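Long-range contacts in putative endo-1,4-beta-xylanase (Bacteroides thetaiotaomicron VPI-5482, PDB 5MSX), which probably hydrolyses O-glycosidic bonds of plant pectin, as a calcium-containing family 43 glycoside hydrolase of the arabinofuranosidase type: residues A28-I34 and N285-V290; A35-I39 and H260-F264; C48-T52 and Y91-A97; F168-R172 and Y213-I217. All coordinates share one frame; numbering follows the deposited sequence.

Contact 1: residues A28-I34 and N285-V290. With EDO (1,2-ethanediol), chain B; EDO (1,2-ethanediol), chain U.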
loop_
_atom_site.group_PDB
_atom_site.type_symbol
_atom_site.label_atom_id
_atom_site.label_comp_id
_atom_site.label_asym_id
_atom_site.label_seq_id
_atom_site.Cartn_x
_atom_site.Cartn_y
_atom_site.Cartn_z
ATOM N N ALA C 28 -13.851 27.838 23.563
ATOM C CA ALA C 28 -13.061 26.676 23.139
ATOM C C ALA C 28 -13.607 26.096 21.822
ATOM O O ALA C 28 -14.777 26.341 21.452
ATOM C CB ALA C 28 -13.078 25.624 24.237
ATOM N N LEU C 29 -12.791 25.325 21.115
ATOM C CA LEU C 29 -13.226 24.769 19.848
ATOM C C LEU C 29 -14.384 23.765 20.039
ATOM O O LEU C 29 -15.408 23.864 19.381
ATOM C CB LEU C 29 -12.064 24.102 19.119
ATOM C CG LEU C 29 -12.411 23.415 17.794
ATOM C CD1 LEU C 29 -12.943 24.430 16.813
ATOM C CD2 LEU C 29 -11.221 22.649 17.273
ATOM N N ILE C 30 -14.206 22.857 20.985
ATOM C CA ILE C 30 -15.098 21.715 21.215
ATOM C C ILE C 30 -15.751 21.893 22.576
ATOM O O ILE C 30 -15.105 22.418 23.492
ATOM C CB ILE C 30 -14.281 20.409 21.219
ATOM C CG1 ILE C 30 -13.663 20.162 19.840
ATOM C CG2 ILE C 30 -15.100 19.193 21.649
ATOM C CD1 ILE C 30 -14.647 20.024 18.708
ATOM N N PRO C 31 -17.031 21.467 22.720
ATOM C CA PRO C 31 -17.733 21.513 24.039
ATOM C C PRO C 31 -17.441 20.272 24.870
ATOM O O PRO C 31 -18.306 19.451 25.133
ATOM C CB PRO C 31 -19.212 21.623 23.654
ATOM C CG PRO C 31 -19.296 21.008 22.305
ATOM C CD PRO C 31 -17.978 21.246 21.611
ATOM N N ASP C 32 -16.185 20.139 25.228
ATOM C CA ASP C 32 -15.727 19.098 26.085
ATOM C C ASP C 32 -14.319 19.526 26.498
ATOM O O ASP C 32 -13.793 20.535 26.016
ATOM C CB ASP C 32 -15.726 17.742 25.339
ATOM C CG ASP C 32 -15.717 16.526 26.278
ATOM O OD1 ASP C 32 -15.683 16.709 27.518
ATOM O OD2 ASP C 32 -15.680 15.375 25.771
ATOM N N MET C 33 -13.737 18.779 27.408
ATOM C CA MET C 33 -12.351 18.913 27.750
ATOM C C MET C 33 -11.550 17.964 26.865
ATOM O O MET C 33 -11.676 16.742 26.983
ATOM C CB MET C 33 -12.167 18.639 29.248
ATOM C CG MET C 33 -12.811 19.757 30.067
ATOM S SD MET C 33 -12.624 19.566 31.830
ATOM C CE MET C 33 -13.180 21.164 32.429
ATOM N N ILE C 34 -10.805 18.558 25.923
ATOM C CA ILE C 34 -9.958 17.832 25.014
ATOM C C ILE C 34 -8.576 18.482 24.947
ATOM O O ILE C 34 -8.434 19.702 25.172
ATOM C CB ILE C 34 -10.575 17.697 23.607
ATOM C CG1 ILE C 34 -10.758 19.058 22.915
ATOM C CG2 ILE C 34 -11.900 16.936 23.683
ATOM C CD1 ILE C 34 -10.760 18.949 21.401
ATOM N N ASN C 285 -7.837 18.717 32.813
ATOM C CA ASN C 285 -9.074 19.441 32.624
ATOM C C ASN C 285 -8.739 20.610 31.682
ATOM O O ASN C 285 -8.883 21.766 32.024
ATOM C CB ASN C 285 -9.623 19.943 33.965
ATOM C CG ASN C 285 -9.874 18.815 34.939
ATOM O OD1 ASN C 285 -10.660 17.939 34.676
ATOM N ND2 ASN C 285 -9.163 18.815 36.036
ATOM N N ARG C 286 -8.277 20.257 30.496
ATOM C CA ARG C 286 -7.830 21.218 29.501
ATOM C C ARG C 286 -8.906 21.360 28.437
ATOM O O ARG C 286 -9.723 20.470 28.237
ATOM C CB ARG C 286 -6.511 20.737 28.889
ATOM C CG ARG C 286 -5.414 20.562 29.925
ATOM C CD ARG C 286 -4.286 19.655 29.472
ATOM N NE ARG C 286 -4.703 18.263 29.274
ATOM C CZ ARG C 286 -3.858 17.293 28.919
ATOM N NH1 ARG C 286 -2.576 17.562 28.726
ATOM N NH2 ARG C 286 -4.284 16.054 28.755
ATOM N N GLN C 287 -8.898 22.488 27.746
ATOM C CA GLN C 287 -9.679 22.655 26.519
ATOM C C GLN C 287 -8.754 23.090 25.409
ATOM O O GLN C 287 -7.582 23.416 25.669
ATOM C CB GLN C 287 -10.825 23.634 26.735
ATOM C CG GLN C 287 -11.926 23.049 27.583
ATOM C CD GLN C 287 -13.168 23.926 27.592
ATOM O OE1 GLN C 287 -13.162 24.992 28.188
ATOM N NE2 GLN C 287 -14.228 23.489 26.913
ATOM N N THR C 288 -9.282 23.058 24.177
ATOM C CA THR C 288 -8.507 23.300 22.944
ATOM C C THR C 288 -9.044 24.536 22.260
ATOM O O THR C 288 -10.265 24.760 22.239
ATOM C CB THR C 288 -8.471 22.075 22.001
ATOM O OG1 THR C 288 -7.675 21.047 22.596
ATOM C CG2 THR C 288 -7.835 22.407 20.614
ATOM N N TYR C 289 -8.122 25.371 21.777
ATOM C CA TYR C 289 -8.427 26.636 21.114
ATOM C C TYR C 289 -7.716 26.677 19.766
ATOM O O TYR C 289 -6.706 25.987 19.573
ATOM C CB TYR C 289 -7.932 27.808 21.982
ATOM C CG TYR C 289 -8.622 27.821 23.337
ATOM C CD1 TYR C 289 -8.166 27.016 24.365
ATOM C CD2 TYR C 289 -9.774 28.549 23.547
ATOM C CE1 TYR C 289 -8.802 26.977 25.582
ATOM C CE2 TYR C 289 -10.418 28.532 24.789
ATOM C CZ TYR C 289 -9.926 27.732 25.804
ATOM O OH TYR C 289 -10.524 27.688 27.063
ATOM N N VAL C 290 -8.211 27.524 18.870
ATOM C CA VAL C 290 -7.658 27.667 17.499
ATOM C C VAL C 290 -7.422 29.157 17.202
ATOM O O VAL C 290 -8.278 30.020 17.508
ATOM C CB VAL C 290 -8.585 27.013 16.428
ATOM C CG1 VAL C 290 -8.017 27.159 15.007
ATOM C CG2 VAL C 290 -8.768 25.527 16.708
HETATM C C1 EDO B . -8.539 16.948 38.794
HETATM O O1 EDO B . -9.872 16.847 38.281
HETATM C C2 EDO B . -7.764 15.665 38.514
HETATM O O2 EDO B . -8.256 14.978 37.352
HETATM C C1 EDO U . -0.566 13.399 28.531
HETATM O O1 EDO U . 0.299 14.359 27.906
HETATM C C2 EDO U . -1.889 13.326 27.809
HETATM O O2 EDO U . -2.208 14.612 27.306
HETATM O O HOH W 1 -12.234 22.105 23.952
#
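Q287 reaches from strand 287-293 across to the bend at D32, joining the loop ahead of the first sheet to the edge strand of the last sheet of the family 43 beta-propeller, the place where it closes its ring. Its NE2 donates to D32 O at 3.1 Å; the oxygen lies close to the amide plane of Q287, but the donor stands well above the carbonyl plane of D32. The same amide is also bonded to N363 O, through NE2, and to R281 NH1, through OE1. Shortened to an alanine here, the side chain would lose its amide, which would probably leave D32 O without this donor and N363 O and R281 without their amide mate. The M33 chain runs extended beyond CG (chi2 -178°), carrying SD obliquely across N285 to 3.7 Å from its CB. I34 and T288 cross at about a right angle, with I34 CG1 3.9 Å from T288 CB. The Y289 ring meets A28 obliquely, its CE2 3.6 Å from A28 CA, while Y289 OH is bonded to F25 O. Further along, L29 CD2 meets V290 CG2. R286 turns the other way, NE in a salt bridge with D53 and NH2 on an ethanediol. The backbones are tied by a nearly straight bond from L29 N to T288 O, 2.8 Å, and by a water that donates to I30 O and accepts from T288 N at 3.1 Å.

Contact 2: residues A35-I39 and H260-F264. With CA (calcium ion), chain S; EDO (1,2-ethanediol), chain U.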
loop_
_atom_site.group_PDB
_atom_site.type_symbol
_atom_site.label_atom_id
_atom_site.label_comp_id
_atom_site.label_asym_id
_atom_site.label_seq_id
_atom_site.Cartn_x
_atom_site.Cartn_y
_atom_site.Cartn_z
ATOM N N ALA C 35 -7.587 17.647 24.668
ATOM C CA ALA C 35 -6.213 18.051 24.531
ATOM C C ALA C 35 -5.527 17.258 23.405
ATOM O O ALA C 35 -6.062 16.264 22.902
ATOM C CB ALA C 35 -5.488 17.814 25.842
ATOM N N ASP C 36 -4.333 17.699 23.043
ATOM C CA ASP C 36 -3.460 16.969 22.144
ATOM C C ASP C 36 -4.162 16.755 20.780
ATOM O O ASP C 36 -4.053 15.680 20.183
ATOM C CB ASP C 36 -3.042 15.597 22.731
ATOM C CG ASP C 36 -2.622 15.644 24.222
ATOM O OD1 ASP C 36 -1.957 16.605 24.665
ATOM O OD2 ASP C 36 -2.919 14.648 24.919
ATOM N N ALA C 37 -4.864 17.775 20.305
ATOM C CA ALA C 37 -5.799 17.633 19.190
ATOM C C ALA C 37 -5.108 17.516 17.839
ATOM O O ALA C 37 -4.068 18.151 17.589
ATOM C CB ALA C 37 -6.775 18.795 19.170
ATOM N N SER C 38 -5.690 16.681 16.981
ATOM C CA SER C 38 -5.274 16.508 15.603
ATOM C C SER C 38 -6.476 16.830 14.791
ATOM O O SER C 38 -7.461 16.119 14.855
ATOM C CB SER C 38 -4.829 15.063 15.345
ATOM O OG SER C 38 -3.611 14.808 16.019
ATOM N N ILE C 39 -6.429 17.958 14.089
ATOM C CA ILE C 39 -7.564 18.468 13.366
ATOM C C ILE C 39 -7.222 18.501 11.877
ATOM O O ILE C 39 -6.099 18.846 11.487
ATOM C CB ILE C 39 -7.951 19.850 13.885
ATOM C CG1 ILE C 39 -8.412 19.759 15.366
ATOM C CG2 ILE C 39 -9.031 20.474 13.002
ATOM C CD1 ILE C 39 -8.312 21.089 16.103
ATOM N N HIS C 260 0.507 21.090 23.456
ATOM C CA HIS C 260 0.307 20.054 22.468
ATOM C C HIS C 260 -1.007 20.225 21.690
ATOM O O HIS C 260 -2.118 20.127 22.269
ATOM C CB HIS C 260 0.353 18.715 23.180
ATOM C CG HIS C 260 0.374 17.529 22.276
ATOM N ND1 HIS C 260 0.717 16.276 22.740
ATOM C CD2 HIS C 260 0.053 17.376 20.965
ATOM C CE1 HIS C 260 0.607 15.401 21.755
ATOM N NE2 HIS C 260 0.229 16.050 20.663
ATOM N N GLY C 261 -0.841 20.539 20.397
ATOM C CA GLY C 261 -1.940 20.588 19.446
ATOM C C GLY C 261 -1.517 20.199 18.052
ATOM O O GLY C 261 -0.834 19.192 17.881
ATOM N N CYS C 262 -1.936 20.965 17.047
ATOM C CA CYS C 262 -1.589 20.632 15.663
ATOM C C CYS C 262 -1.582 21.896 14.825
ATOM O O CYS C 262 -1.957 22.982 15.311
ATOM C CB CYS C 262 -2.568 19.634 15.067
ATOM S SG CYS C 262 -4.233 20.325 14.911
ATOM N N VAL C 263 -1.142 21.728 13.584
ATOM C CA VAL C 263 -1.289 22.693 12.496
ATOM C C VAL C 263 -2.105 22.067 11.370
ATOM O O VAL C 263 -1.959 20.892 11.045
ATOM C CB VAL C 263 0.086 23.227 11.976
ATOM C CG1 VAL C 263 -0.053 24.065 10.696
ATOM C CG2 VAL C 263 0.746 24.067 13.066
ATOM N N PHE C 264 -2.993 22.863 10.786
ATOM C CA PHE C 264 -3.766 22.429 9.645
ATOM C C PHE C 264 -4.118 23.610 8.721
ATOM O O PHE C 264 -4.079 24.767 9.125
ATOM C CB PHE C 264 -5.041 21.673 10.089
ATOM C CG PHE C 264 -6.094 22.561 10.663
ATOM C CD1 PHE C 264 -6.059 22.923 11.988
ATOM C CD2 PHE C 264 -7.107 23.072 9.845
ATOM C CE1 PHE C 264 -7.035 23.773 12.521
ATOM C CE2 PHE C 264 -8.077 23.933 10.346
ATOM C CZ PHE C 264 -8.045 24.283 11.687
HETATM CA CA CA S . 0.022 15.055 18.158
HETATM C C1 EDO U . -0.566 13.399 28.531
HETATM O O1 EDO U . 0.299 14.359 27.906
HETATM C C2 EDO U . -1.889 13.326 27.809
HETATM O O2 EDO U . -2.208 14.612 27.306
HETATM O O HOH W 2 -2.071 14.155 19.167
HETATM O O HOH W 3 -4.957 20.444 21.587
HETATM O O HOH W 4 -1.722 16.365 17.324
HETATM O O HOH W 5 0.988 17.112 17.569
HETATM O O HOH W 6 0.182 14.057 15.960
HETATM O O HOH W 7 0.227 12.547 18.626
#
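D36 and G261 approach to 4.8 Å between CA atoms, and from there strands 37-39 and 261-264 run almost parallel, 13° apart with axes 5.2 Å from each other, yet without a ladder of backbone bonds. What links the main chains directly is a weak bond from D36 N to H260 O, helped by a water between A37 N and H260 O. Among the side chains, D36 packs on H260: the aspartate CB sits over the centre of the imidazole, 3.7 Å from its centroid, and the carboxylate is turned 37° from the ring. A chi1 of -171° turns the H260 ring away from its own N and sends NE2 to the calcium at 2.7 Å, the ion lying in the ring plane; most other ligands are waters, one also held by D36 O, another by A37 O and S38 OG, which is also bonded to P94 O. D36 is the predicted proton acceptor; its carboxylate lies on the imidazole that binds the calcium, not on the ion itself. Further along the strands, C262 SG takes a weak bond from I39 N at 3.3 Å, and I39 CG2 rests over the F264 ring. These are strands of the first and last blades of the five-bladed family 43 propeller, lying side by side. Strand 45-52 backs the A37 side and strand 272-278 the side of H260, while V263 packs on strand 203-207.

Contact 3: residues C48-T52 and Y91-A97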
loop_
_atom_site.group_PDB
_atom_site.type_symbol
_atom_site.label_atom_id
_atom_site.label_comp_id
_atom_site.label_asym_id
_atom_site.label_seq_id
_atom_site.Cartn_x
_atom_site.Cartn_y
_atom_site.Cartn_z
ATOM N N CYS C 48 -11.767 16.175 14.334
ATOM C CA CYS C 48 -10.916 16.406 15.481
ATOM C C CYS C 48 -10.773 15.127 16.299
ATOM O O CYS C 48 -11.717 14.677 16.959
ATOM C CB CYS C 48 -11.451 17.558 16.339
ATOM S SG CYS C 48 -10.441 17.926 17.827
ATOM N N TYR C 49 -9.582 14.531 16.216
ATOM C CA TYR C 49 -9.173 13.425 17.032
ATOM C C TYR C 49 -8.317 13.977 18.184
ATOM O O TYR C 49 -7.307 14.645 17.951
ATOM C CB TYR C 49 -8.298 12.491 16.205
ATOM C CG TYR C 49 -8.957 11.884 14.969
ATOM C CD1 TYR C 49 -9.733 10.713 15.068
ATOM C CD2 TYR C 49 -8.766 12.427 13.706
ATOM C CE1 TYR C 49 -10.308 10.128 13.943
ATOM C CE2 TYR C 49 -9.348 11.848 12.581
ATOM C CZ TYR C 49 -10.096 10.693 12.699
ATOM O OH TYR C 49 -10.668 10.122 11.580
ATOM N N ALA C 50 -8.661 13.650 19.410
ATOM C CA ALA C 50 -7.999 14.249 20.564
ATOM C C ALA C 50 -7.999 13.299 21.749
ATOM O O ALA C 50 -8.684 12.266 21.721
ATOM C CB ALA C 50 -8.679 15.570 20.923
ATOM N N THR C 51 -7.178 13.625 22.748
ATOM C CA THR C 51 -7.312 13.050 24.076
ATOM C C THR C 51 -8.585 13.638 24.725
ATOM O O THR C 51 -8.758 14.870 24.763
ATOM C CB THR C 51 -6.111 13.423 24.954
ATOM O OG1 THR C 51 -4.891 13.066 24.309
ATOM C CG2 THR C 51 -6.208 12.779 26.366
ATOM N N THR C 52 -9.451 12.776 25.254
ATOM C CA THR C 52 -10.580 13.244 26.016
ATOM C C THR C 52 -10.170 13.354 27.511
ATOM O O THR C 52 -9.685 12.404 28.108
ATOM C CB THR C 52 -11.815 12.354 25.784
ATOM O OG1 THR C 52 -12.193 12.399 24.386
ATOM C CG2 THR C 52 -12.982 12.839 26.675
ATOM N N TYR C 91 -6.288 6.483 26.463
ATOM C CA TYR C 91 -6.159 6.805 25.052
ATOM C C TYR C 91 -5.676 8.254 24.922
ATOM O O TYR C 91 -6.393 9.160 25.288
ATOM C CB TYR C 91 -7.523 6.640 24.394
ATOM C CG TYR C 91 -7.464 6.687 22.898
ATOM C CD1 TYR C 91 -7.248 5.530 22.158
ATOM C CD2 TYR C 91 -7.618 7.895 22.206
ATOM C CE1 TYR C 91 -7.201 5.561 20.773
ATOM C CE2 TYR C 91 -7.558 7.931 20.810
ATOM C CZ TYR C 91 -7.353 6.755 20.105
ATOM O OH TYR C 91 -7.304 6.739 18.734
ATOM N N TRP C 92 -4.458 8.430 24.454
ATOM C CA TRP C 92 -3.805 9.697 24.328
ATOM C C TRP C 92 -3.346 10.000 22.917
ATOM O O TRP C 92 -2.802 9.121 22.210
ATOM C CB TRP C 92 -2.520 9.707 25.156
ATOM C CG TRP C 92 -2.705 9.702 26.625
ATOM C CD1 TRP C 92 -3.846 9.952 27.321
ATOM C CD2 TRP C 92 -1.682 9.487 27.580
ATOM N NE1 TRP C 92 -3.597 9.884 28.647
ATOM C CE2 TRP C 92 -2.269 9.608 28.839
ATOM C CE3 TRP C 92 -0.311 9.215 27.483
ATOM C CZ2 TRP C 92 -1.543 9.439 30.027
ATOM C CZ3 TRP C 92 0.419 9.031 28.644
ATOM C CH2 TRP C 92 -0.196 9.148 29.912
ATOM N N ALA C 93 -3.506 11.272 22.569
ATOM C CA ALA C 93 -2.700 11.937 21.570
ATOM C C ALA C 93 -2.662 11.198 20.202
ATOM O O ALA C 93 -1.610 10.889 19.678
ATOM C CB ALA C 93 -1.312 12.183 22.136
ATOM N N PRO C 94 -3.827 10.910 19.644
ATOM C CA PRO C 94 -3.857 10.314 18.311
ATOM C C PRO C 94 -3.309 11.282 17.268
ATOM O O PRO C 94 -3.526 12.526 17.355
ATOM C CB PRO C 94 -5.347 10.107 18.040
ATOM C CG PRO C 94 -6.012 11.146 18.861
ATOM C CD PRO C 94 -5.151 11.370 20.071
ATOM N N SER C 95 -2.663 10.696 16.269
ATOM C CA SER C 95 -2.213 11.427 15.098
ATOM C C SER C 95 -3.412 11.854 14.292
ATOM O O SER C 95 -4.552 11.558 14.643
ATOM C CB SER C 95 -1.311 10.524 14.253
ATOM O OG SER C 95 -2.066 9.436 13.728
ATOM N N LYS C 96 -3.162 12.576 13.212
ATOM C CA LYS C 96 -4.134 12.690 12.127
ATOM C C LYS C 96 -4.411 11.319 11.489
ATOM O O LYS C 96 -3.606 10.390 11.623
ATOM C CB LYS C 96 -3.652 13.666 11.080
ATOM C CG LYS C 96 -3.821 15.081 11.579
ATOM C CD LYS C 96 -3.319 16.115 10.633
ATOM C CE LYS C 96 -2.944 17.334 11.464
ATOM N NZ LYS C 96 -2.702 18.430 10.546
ATOM N N ALA C 97 -5.591 11.191 10.893
ATOM C CA ALA C 97 -5.957 9.995 10.129
ATOM C C ALA C 97 -5.248 10.133 8.781
ATOM O O ALA C 97 -5.465 11.104 8.105
ATOM C CB ALA C 97 -7.466 9.924 9.941
HETATM O O HOH W 8 -8.847 9.926 25.101
#
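T51 OG1 accepts the backbone N-H of A93 at 2.9 Å, and its CG2 lies alongside the W92 side chain, 3.8 Å from CD1, the two pointing the same way. With chi1 at -54°, OG1 stands anti to the carbonyl carbon of T51, facing the A93 amide, while the methyl turns to W92 and Y91 O. The next step along strand 45-52 is apolar: P94 CG fits against Y49 CB at 3.8 Å and equally near the A50 amide. Beyond it the Y49 ring reaches A97, whose CB is 3.6 Å from Y49 OH. A water joins T52 N to Y91 O, which it meets at 2.6 Å. In the five-bladed propeller of family 43, strand 45-52 belongs to the sheet that carries the predicted proton acceptor, while 91-92 is a strand of the following sheet and 93-97 runs on to its strand 98-100, so the contact spans two blades close to the catalytic centre. Further out, T51 OG1 is also hydrogen-bonded to D36 OD2, so one hydroxyl couples the A93 turn to that aspartate. Y49 OH is bound to P122 O and its ring meets Y82 edge-to-face; P94 O receives S38 OG, and A93 CB packs on D154.

Contact 4: residues F168-R172 and Y213-I217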
loop_
_atom_site.group_PDB
_atom_site.type_symbol
_atom_site.label_atom_id
_atom_site.label_comp_id
_atom_site.label_asym_id
_atom_site.label_seq_id
_atom_site.Cartn_x
_atom_site.Cartn_y
_atom_site.Cartn_z
ATOM N N PHE C 168 7.201 10.901 13.306
ATOM C CA PHE C 168 7.816 11.759 14.311
ATOM C C PHE C 168 7.195 11.445 15.672
ATOM O O PHE C 168 6.007 11.251 15.764
ATOM C CB PHE C 168 7.509 13.228 13.988
ATOM C CG PHE C 168 8.195 13.748 12.771
ATOM C CD1 PHE C 168 7.607 13.620 11.522
ATOM C CD2 PHE C 168 9.429 14.376 12.871
ATOM C CE1 PHE C 168 8.239 14.107 10.388
ATOM C CE2 PHE C 168 10.081 14.873 11.733
ATOM C CZ PHE C 168 9.475 14.740 10.498
ATOM N N TRP C 169 7.984 11.381 16.727
ATOM C CA TRP C 169 7.397 11.168 18.046
ATOM C C TRP C 169 8.134 11.948 19.126
ATOM O O TRP C 169 9.013 12.712 18.814
ATOM C CB TRP C 169 7.183 9.659 18.363
ATOM C CG TRP C 169 8.384 8.789 18.585
ATOM C CD1 TRP C 169 8.898 8.377 19.815
ATOM C CD2 TRP C 169 9.183 8.135 17.578
ATOM N NE1 TRP C 169 9.978 7.535 19.611
ATOM C CE2 TRP C 169 10.170 7.365 18.257
ATOM C CE3 TRP C 169 9.187 8.157 16.179
ATOM C CZ2 TRP C 169 11.151 6.624 17.572
ATOM C CZ3 TRP C 169 10.159 7.414 15.494
ATOM C CH2 TRP C 169 11.129 6.651 16.200
ATOM N N GLY C 170 7.713 11.817 20.376
ATOM C CA GLY C 170 8.252 12.655 21.455
ATOM C C GLY C 170 9.740 12.481 21.661
ATOM O O GLY C 170 10.346 11.486 21.202
ATOM N N ARG C 171 10.329 13.495 22.290
ATOM C CA ARG C 171 11.775 13.614 22.531
ATOM C C ARG C 171 12.599 13.714 21.245
ATOM O O ARG C 171 13.771 13.287 21.165
ATOM C CB ARG C 171 12.265 12.521 23.496
ATOM C CG ARG C 171 11.388 12.393 24.743
ATOM C CD ARG C 171 12.137 11.691 25.890
ATOM N NE ARG C 171 13.188 12.564 26.462
ATOM C CZ ARG C 171 13.966 12.223 27.502
ATOM N NH1 ARG C 171 13.846 11.015 28.081
ATOM N NH2 ARG C 171 14.872 13.083 27.969
ATOM N N ARG C 172 11.991 14.372 20.265
ATOM C CA ARG C 172 12.657 14.766 19.038
ATOM C C ARG C 172 13.049 13.583 18.122
ATOM O O ARG C 172 13.968 13.686 17.317
ATOM C CB ARG C 172 13.846 15.691 19.337
ATOM C CG ARG C 172 13.544 16.899 20.237
ATOM C CD ARG C 172 14.837 17.651 20.530
ATOM N NE ARG C 172 14.639 18.875 21.298
ATOM C CZ ARG C 172 14.324 18.925 22.599
ATOM N NH1 ARG C 172 14.140 17.815 23.322
ATOM N NH2 ARG C 172 14.156 20.120 23.191
ATOM N N TYR C 213 9.422 21.727 11.675
ATOM C CA TYR C 213 9.357 20.845 12.825
ATOM C C TYR C 213 9.112 21.678 14.086
ATOM O O TYR C 213 9.995 22.386 14.550
ATOM C CB TYR C 213 10.663 20.031 12.982
ATOM C CG TYR C 213 10.609 19.150 14.176
ATOM C CD1 TYR C 213 9.795 18.052 14.174
ATOM C CD2 TYR C 213 11.328 19.445 15.336
ATOM C CE1 TYR C 213 9.651 17.272 15.291
ATOM C CE2 TYR C 213 11.212 18.650 16.467
ATOM C CZ TYR C 213 10.361 17.576 16.447
ATOM O OH TYR C 213 10.212 16.737 17.524
ATOM N N LEU C 214 7.911 21.555 14.630
ATOM C CA LEU C 214 7.496 22.245 15.851
ATOM C C LEU C 214 7.488 21.229 16.969
ATOM O O LEU C 214 6.999 20.111 16.775
ATOM C CB LEU C 214 6.055 22.811 15.701
ATOM C CG LEU C 214 5.807 24.041 14.813
ATOM C CD1 LEU C 214 6.269 23.852 13.387
ATOM C CD2 LEU C 214 4.319 24.362 14.844
ATOM N N TYR C 215 7.980 21.635 18.135
ATOM C CA TYR C 215 8.138 20.743 19.270
ATOM C C TYR C 215 7.806 21.501 20.572
ATOM O O TYR C 215 8.065 22.700 20.683
ATOM C CB TYR C 215 9.571 20.183 19.257
ATOM C CG TYR C 215 10.670 21.224 19.404
ATOM C CD1 TYR C 215 11.119 21.955 18.314
ATOM C CD2 TYR C 215 11.259 21.469 20.640
ATOM C CE1 TYR C 215 12.097 22.926 18.458
ATOM C CE2 TYR C 215 12.257 22.436 20.793
ATOM C CZ TYR C 215 12.669 23.156 19.713
ATOM O OH TYR C 215 13.639 24.118 19.885
ATOM N N THR C 216 7.204 20.823 21.535
ATOM C CA THR C 216 6.917 21.461 22.832
ATOM C C THR C 216 8.127 21.505 23.722
ATOM O O THR C 216 9.059 20.694 23.580
ATOM C CB THR C 216 5.769 20.789 23.647
ATOM O OG1 THR C 216 6.183 19.511 24.207
ATOM C CG2 THR C 216 4.541 20.658 22.806
ATOM N N ILE C 217 8.113 22.520 24.582
ATOM C CA ILE C 217 9.030 22.714 25.690
ATOM C C ILE C 217 8.175 23.003 26.956
ATOM O O ILE C 217 7.120 23.627 26.849
ATOM C CB ILE C 217 9.954 23.897 25.336
ATOM C CG1 ILE C 217 10.974 23.473 24.271
ATOM C CG2 ILE C 217 10.652 24.484 26.539
ATOM C CD1 ILE C 217 11.642 22.139 24.538
HETATM O O HOH W 9 9.709 14.291 16.733
HETATM O O HOH W 10 9.481 16.353 20.406
#
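F168 and Y213 meet as two rings slid past one another, running in opposite directions: their planes are 27° apart but the centroids lie 5.8 Å from each other, so overlap is small, and F168 CD2 touches Y213 CE1 at 3.8 Å. Y213 takes chi1 of 179°, its CG swung anti to the main-chain nitrogen, which carries the hydroxyl out to the turn after strand 165-169. There OH lies 3.5 Å from R172 CA and shares two waters: one, 2.6 Å from OH, donates to W169 O; the other accepts from R172 N. A phenylalanine in its place would keep the ring contact but would probably leave both waters without their shared hydroxyl and the turn less firmly tied to strand 210-217. R172 has a left-handed backbone conformation, and its side chain stretches straight from CG to NE, bringing NH2 to 3.8 Å from Y215 CE2, the guanidinium tilted 51° to that ring. Its NE is held by T193 and NH2 by E197 O. Two sheets of the beta-propeller, 156-190 and 203-247, are joined here. With no direct hydrogen bond between the segments, polar coupling runs through water, while the arginine's charged group lies obliquely against aromatic carbon and spends N-H groups on other loops.

In the fold
From the N terminus, residues 28-34 come first and find their partner last: contact 1, with 285-290, closes the longest loop and holds the other three within it. Immediately after, 35-39 opens contact 2, closed at 260-264, so contacts 1 and 2 are concentric and tie the first sheet to the last sheet of the propeller. Contacts 3 and 4 both lie within contact 2 and follow each other in series without crossing, contact 3 joining the first sheet to the next and contact 4 the third to the fourth. Contacts 2 and 3 are the closest pair, centres about 8 Å apart; K96 NZ, for example, reaches V263 O. Contact 4 meets contact 2 by packing, as of L214 on V263.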